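Local coordinates for tubulin-like protein CetZ (Methanosaeta thermophila, PDB 3ZID), which binds GTP, belongs to the tubulin/FtsZ superfamily of GTPases and is probably involved in controlling archaeal cell shape, at residues T50-N53 with D54-L58; F60-A63 with K64-L67. All coordinates share one frame; numbering follows the deposited sequence.

How the contacts relate
Contacts 1 and 2 follow one another along the crossover from strand 42-49 to strand 66-68 in the GTPase domain, their centres about 10 Å apart. Contact 1 is the short helix 52-56, a mostly exposed turn with Asp54 turned to the nucleotide site and Leu55 buried against strands 42-49 and 66-68; its bonds run backbone to backbone. Contact 2, farther from the GDP, is the bend that turns the chain into the edge strand, partly buried and richer in side-chain chemistry: a guanidinium on a carbonyl, a salt bridge and a bridging water. Arg66 joins the two, its NH1 lying 2.8 Å from Leu55 O and its NH2 2.6 Å from Leu58 O.

Contact 1: T50-N53 with D54-L58; sequences TAIN and DLKEL
Asp54 folds back on Ala51, the N-cap residue of helix 52-56, in the beta-alpha-beta unit between strands 42-49 and 66-68 of the GTPase domain. Its CG stands beside its own backbone N (chi1 -58°), which brings the carboxylate over the alanine methyl, Asp54 OD2 lying 3.6 Å from Ala51 CB. The backbone bond from Asp54 N to Ala51 O is weak. The Asp54 side chain also touches Gln11 and Asn14 of helix 10-30, two GTP-binding residues, and comes within about 4 Å of the bound GDP; OD2 takes a further weak bond from Asn49. Replacing Asp54 with an alanine would probably strip the Ala51 methyl of its cover and leave Asn49 ND2 without this carboxylate partner.

On the exposed side a bend at chi3 (56°) turns the end of Lys56 alongside Asn53, its NZ 3.8 Å from Asn53 OD1. Lys56 CG rests 3.3 Å from Ile52 O, which also receives Lys56 N at 2.9 Å. One residue on, Asn53 O accepts Glu57 N at 3.1 Å; the Glu57 chain, extended beyond CG, runs alongside that carbonyl and leaves OE2 3.0 Å from Asn53 O, two acceptors with no bond between them.

Contact 2: F60-A63 with K64-L67; sequences FTAA and KDRL
Arg66 reaches back along the chain to seize the carbonyl of Thr61 side-on, with NE and NH2 each 3.0 Å from Thr61 O. The oxygen sits near the edge of the guanidinium, 18° out of its plane, and the two donors meet it differently: NH2 lies in the carbonyl plane, NE above it. Two donors on one acceptor probably limit the rotation of the head group, and the side chain gets there by running extended from CG to NE.

The close-packed part lies inside this span. Ala62 O accepts Asp65 N at 2.8 Å, and Ala63 O accepts Arg66 N at 3.2 Å, as the chain winds through a 3-10 turn. Thr61 turns CG2 onto Asp65 CB, 3.7 Å away, the two side chains crossing at a slant. At chi1 -58° that methyl is anti to the backbone N, while OG1 stands beside the N and bonds Asp18 and Asn21 of helix 10-30.

The outer side is looser. Ala62 and Ala63 carry their methyls at the surface, and Ala62 CB rests most closely on the aliphatic part of Lys64, at CG. A water accepts from Ala62 N and donates to Asp65 OD2, bridging the two. Lys64, bent at chi3 and chi4, doubles back to place NZ 2.9 Å from Asp65 OD1, an oxygen that also forms a salt bridge with Arg100. Backbone bonds from Asp65 and Leu67 to strand 42-49 then carry the turn into the outermost strand of a parallel, Rossmann-like sheet, completing a beta-alpha-beta crossover of the tubulin/FtsZ GTPase domain.

Contact 1: T50-N53 with D54-L58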
ATOM      1  N   THR A  50      -1.202  18.194   1.065  1.00 31.28           N
ATOM      2  CA  THR A  50      -0.963  19.549   0.594  1.00 32.63           C
ATOM      3  C   THR A  50      -2.267  20.169   0.124  1.00 32.67           C
ATOM      4  O   THR A  50      -2.321  21.357  -0.154  1.00 40.38           O
ATOM      5  CB  THR A  50      -0.013  19.556  -0.600  1.00 30.36           C
ATOM      6  OG1 THR A  50      -0.545  18.721  -1.641  1.00 32.44           O
ATOM      7  CG2 THR A  50       1.363  19.052  -0.194  1.00 27.91           C
ATOM      8  N   ALA A  51      -3.316  19.363   0.027  1.00 30.81           N
ATOM      9  CA  ALA A  51      -4.617  19.870  -0.397  1.00 29.74           C
ATOM     10  C   ALA A  51      -5.572  19.900   0.784  1.00 36.31           C
ATOM     11  O   ALA A  51      -5.984  18.856   1.285  1.00 37.71           O
ATOM     12  CB  ALA A  51      -5.174  19.017  -1.525  1.00 25.11           C
ATOM     13  N   ILE A  52      -5.901  21.100   1.255  1.00 35.86           N
ATOM     14  CA  ILE A  52      -6.711  21.221   2.466  1.00 38.88           C
ATOM     15  C   ILE A  52      -8.142  20.701   2.283  1.00 32.97           C
ATOM     16  O   ILE A  52      -8.753  20.232   3.245  1.00 42.16           O
ATOM     17  CB  ILE A  52      -6.694  22.668   3.048  1.00 43.49           C
ATOM     18  CG1 ILE A  52      -7.298  22.687   4.455  1.00 47.37           C
ATOM     19  CG2 ILE A  52      -7.373  23.658   2.114  1.00 44.67           C
ATOM     20  CD1 ILE A  52      -7.272  24.038   5.105  1.00 52.03           C
ATOM     21  N   ASN A  53      -8.673  20.764   1.063  1.00 30.69           N
ATOM     22  CA  ASN A  53      -9.988  20.161   0.783  1.00 41.48           C
ATOM     23  C   ASN A  53     -10.047  18.681   1.146  1.00 40.69           C
ATOM     24  O   ASN A  53     -11.048  18.214   1.673  1.00 45.60           O
ATOM     25  CB  ASN A  53     -10.416  20.348  -0.677  1.00 47.90           C
ATOM     26  CG  ASN A  53     -10.994  21.720  -0.941  1.00 49.26           C
ATOM     27  OD1 ASN A  53     -11.451  22.399  -0.021  1.00 49.68           O
ATOM     28  ND2 ASN A  53     -10.989  22.131  -2.202  1.00 50.30           N
ATOM     29  N   ASP A  54      -8.981  17.948   0.829  1.00 38.10           N
ATOM     30  CA  ASP A  54      -8.897  16.531   1.164  1.00 35.21           C
ATOM     31  C   ASP A  54      -8.977  16.306   2.668  1.00 31.28           C
ATOM     32  O   ASP A  54      -9.682  15.412   3.119  1.00 32.11           O
ATOM     33  CB  ASP A  54      -7.603  15.906   0.639  1.00 40.84           C
ATOM     34  CG  ASP A  54      -7.447  16.035  -0.864  1.00 45.89           C
ATOM     35  OD1 ASP A  54      -8.375  16.543  -1.521  1.00 53.18           O
ATOM     36  OD2 ASP A  54      -6.389  15.618  -1.385  1.00 44.04           O
ATOM     37  N   LEU A  55      -8.237  17.104   3.437  1.00 35.57           N
ATOM     38  CA  LEU A  55      -8.231  16.961   4.890  1.00 33.32           C
ATOM     39  C   LEU A  55      -9.586  17.332   5.471  1.00 33.90           C
ATOM     40  O   LEU A  55     -10.036  16.738   6.448  1.00 29.50           O
ATOM     41  CB  LEU A  55      -7.132  17.812   5.511  1.00 30.97           C
ATOM     42  CG  LEU A  55      -5.702  17.453   5.107  1.00 32.53           C
ATOM     43  CD1 LEU A  55      -4.761  18.591   5.473  1.00 32.09           C
ATOM     44  CD2 LEU A  55      -5.256  16.159   5.786  1.00 31.27           C
ATOM     45  N   LYS A  56     -10.250  18.291   4.831  1.00 37.40           N
ATOM     46  CA  LYS A  56     -11.573  18.726   5.269  1.00 39.37           C
ATOM     47  C   LYS A  56     -12.607  17.619   5.126  1.00 40.61           C
ATOM     48  O   LYS A  56     -13.486  17.473   5.969  1.00 44.29           O
ATOM     49  CB  LYS A  56     -12.017  19.960   4.493  1.00 42.45           C
ATOM     50  CG  LYS A  56     -11.383  21.246   4.989  1.00 47.88           C
ATOM     51  CD  LYS A  56     -11.625  22.394   4.014  1.00 51.12           C
ATOM     52  CE  LYS A  56     -13.105  22.619   3.746  1.00 52.71           C
ATOM     53  NZ  LYS A  56     -13.334  23.829   2.890  1.00 57.02           N
ATOM     54  N   GLU A  57     -12.502  16.850   4.047  1.00 36.48           N
ATOM     55  CA  GLU A  57     -13.445  15.773   3.772  1.00 30.93           C
ATOM     56  C   GLU A  57     -13.279  14.555   4.682  1.00 34.71           C
ATOM     57  O   GLU A  57     -14.092  13.644   4.634  1.00 42.80           O
ATOM     58  CB  GLU A  57     -13.345  15.327   2.309  1.00 33.22           C
ATOM     59  CG  GLU A  57     -13.686  16.393   1.276  1.00 46.96           C
ATOM     60  CD  GLU A  57     -13.127  16.063  -0.108  1.00 60.66           C
ATOM     61  OE1 GLU A  57     -13.343  14.928  -0.592  1.00 67.06           O
ATOM     62  OE2 GLU A  57     -12.460  16.935  -0.708  1.00 65.57           O
ATOM     63  N   LEU A  58     -12.229  14.520   5.494  1.00 37.61           N
ATOM     64  CA  LEU A  58     -12.052  13.402   6.412  1.00 33.49           C
ATOM     65  C   LEU A  58     -13.126  13.494   7.485  1.00 38.56           C
ATOM     66  O   LEU A  58     -13.529  14.589   7.868  1.00 41.52           O
ATOM     67  CB  LEU A  58     -10.644  13.398   7.013  1.00 29.55           C
ATOM     68  CG  LEU A  58      -9.497  13.255   5.998  1.00 27.56           C
ATOM     69  CD1 LEU A  58      -8.146  13.163   6.691  1.00 26.73           C
ATOM     70  CD2 LEU A  58      -9.704  12.054   5.060  1.00 25.10           C
TER

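Contact 2: F60-A63 with K64-L67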
ATOM      1  N   PHE A  60     -13.548  10.846  10.325  1.00 30.80           N
ATOM      2  CA  PHE A  60     -13.353  10.094  11.561  1.00 35.52           C
ATOM      3  C   PHE A  60     -11.973  10.390  12.153  1.00 34.10           C
ATOM      4  O   PHE A  60     -11.509   9.726  13.082  1.00 28.12           O
ATOM      5  CB  PHE A  60     -13.557   8.590  11.308  1.00 29.03           C
ATOM      6  CG  PHE A  60     -14.912   8.255  10.709  1.00 35.24           C
ATOM      7  CD1 PHE A  60     -16.009   8.024  11.520  1.00 36.44           C
ATOM      8  CD2 PHE A  60     -15.088   8.194   9.332  1.00 32.91           C
ATOM      9  CE1 PHE A  60     -17.260   7.731  10.970  1.00 34.87           C
ATOM     10  CE2 PHE A  60     -16.324   7.908   8.783  1.00 32.93           C
ATOM     11  CZ  PHE A  60     -17.412   7.677   9.604  1.00 34.49           C
ATOM     12  N   THR A  61     -11.327  11.418  11.623  1.00 34.23           N
ATOM     13  CA  THR A  61      -9.982  11.769  12.056  1.00 31.45           C
ATOM     14  C   THR A  61     -10.030  13.098  12.776  1.00 27.86           C
ATOM     15  O   THR A  61     -10.499  14.080  12.221  1.00 26.03           O
ATOM     16  CB  THR A  61      -9.022  11.870  10.842  1.00 30.40           C
ATOM     17  OG1 THR A  61      -9.015  10.617  10.151  1.00 26.52           O
ATOM     18  CG2 THR A  61      -7.602  12.190  11.288  1.00 32.29           C
ATOM     19  N   ALA A  62      -9.523  13.120  14.002  1.00 30.68           N
ATOM     20  CA  ALA A  62      -9.502  14.344  14.802  1.00 36.91           C
ATOM     21  C   ALA A  62      -8.722  15.479  14.129  1.00 35.80           C
ATOM     22  O   ALA A  62      -7.743  15.237  13.428  1.00 28.64           O
ATOM     23  CB  ALA A  62      -8.944  14.057  16.175  1.00 37.11           C
ATOM     24  N   ALA A  63      -9.142  16.717  14.386  1.00 36.57           N
ATOM     25  CA  ALA A  63      -8.544  17.901  13.768  1.00 38.12           C
ATOM     26  C   ALA A  63      -7.050  17.997  14.047  1.00 36.29           C
ATOM     27  O   ALA A  63      -6.276  18.421  13.190  1.00 38.00           O
ATOM     28  CB  ALA A  63      -9.242  19.154  14.257  1.00 44.47           C
ATOM     29  N   LYS A  64      -6.642  17.568  15.235  1.00 36.98           N
ATOM     30  CA  LYS A  64      -5.232  17.564  15.597  1.00 38.99           C
ATOM     31  C   LYS A  64      -4.413  16.575  14.779  1.00 37.64           C
ATOM     32  O   LYS A  64      -3.186  16.654  14.745  1.00 37.20           O
ATOM     33  CB  LYS A  64      -5.076  17.234  17.070  1.00 40.93           C
ATOM     34  CG  LYS A  64      -5.800  15.973  17.482  1.00 48.28           C
ATOM     35  CD  LYS A  64      -5.452  15.596  18.918  1.00 53.31           C
ATOM     36  CE  LYS A  64      -4.121  14.852  19.000  1.00 49.15           C
ATOM     37  NZ  LYS A  64      -4.285  13.409  18.686  1.00 44.67           N
ATOM     38  N   ASP A  65      -5.094  15.639  14.129  1.00 31.43           N
ATOM     39  CA  ASP A  65      -4.410  14.610  13.372  1.00 33.82           C
ATOM     40  C   ASP A  65      -4.463  14.907  11.877  1.00 34.08           C
ATOM     41  O   ASP A  65      -4.121  14.057  11.052  1.00 32.71           O
ATOM     42  CB  ASP A  65      -5.029  13.243  13.673  1.00 35.65           C
ATOM     43  CG  ASP A  65      -4.803  12.800  15.111  1.00 43.43           C
ATOM     44  OD1 ASP A  65      -3.965  13.414  15.804  1.00 43.44           O
ATOM     45  OD2 ASP A  65      -5.443  11.816  15.540  1.00 44.15           O
ATOM     46  N   ARG A  66      -4.906  16.113  11.537  1.00 35.37           N
ATOM     47  CA  ARG A  66      -4.959  16.548  10.145  1.00 33.11           C
ATOM     48  C   ARG A  66      -3.915  17.611   9.891  1.00 35.96           C
ATOM     49  O   ARG A  66      -4.045  18.744  10.341  1.00 35.19           O
ATOM     50  CB  ARG A  66      -6.337  17.090   9.774  1.00 32.52           C
ATOM     51  CG  ARG A  66      -7.466  16.150  10.041  1.00 34.71           C
ATOM     52  CD  ARG A  66      -8.772  16.724   9.511  1.00 39.82           C
ATOM     53  NE  ARG A  66      -9.902  15.895   9.907  1.00 45.32           N
ATOM     54  CZ  ARG A  66     -11.160  16.121   9.553  1.00 50.14           C
ATOM     55  NH1 ARG A  66     -11.454  17.159   8.785  1.00 48.26           N
ATOM     56  NH2 ARG A  66     -12.121  15.301   9.956  1.00 52.99           N
ATOM     57  N   LEU A  67      -2.858  17.209   9.196  1.00 38.23           N
ATOM     58  CA  LEU A  67      -1.718  18.067   8.952  1.00 31.09           C
ATOM     59  C   LEU A  67      -1.721  18.620   7.530  1.00 35.81           C
ATOM     60  O   LEU A  67      -1.538  17.877   6.554  1.00 27.72           O
ATOM     61  CB  LEU A  67      -0.418  17.316   9.239  1.00 36.29           C
ATOM     62  CG  LEU A  67       0.845  18.164   9.060  1.00 40.21           C
ATOM     63  CD1 LEU A  67       0.812  19.362   9.990  1.00 38.82           C
ATOM     64  CD2 LEU A  67       2.084  17.339   9.325  1.00 42.30           C
TER
HETATM   65  O   HOH W   1      -8.140  10.644  14.763  1.00 44.39           O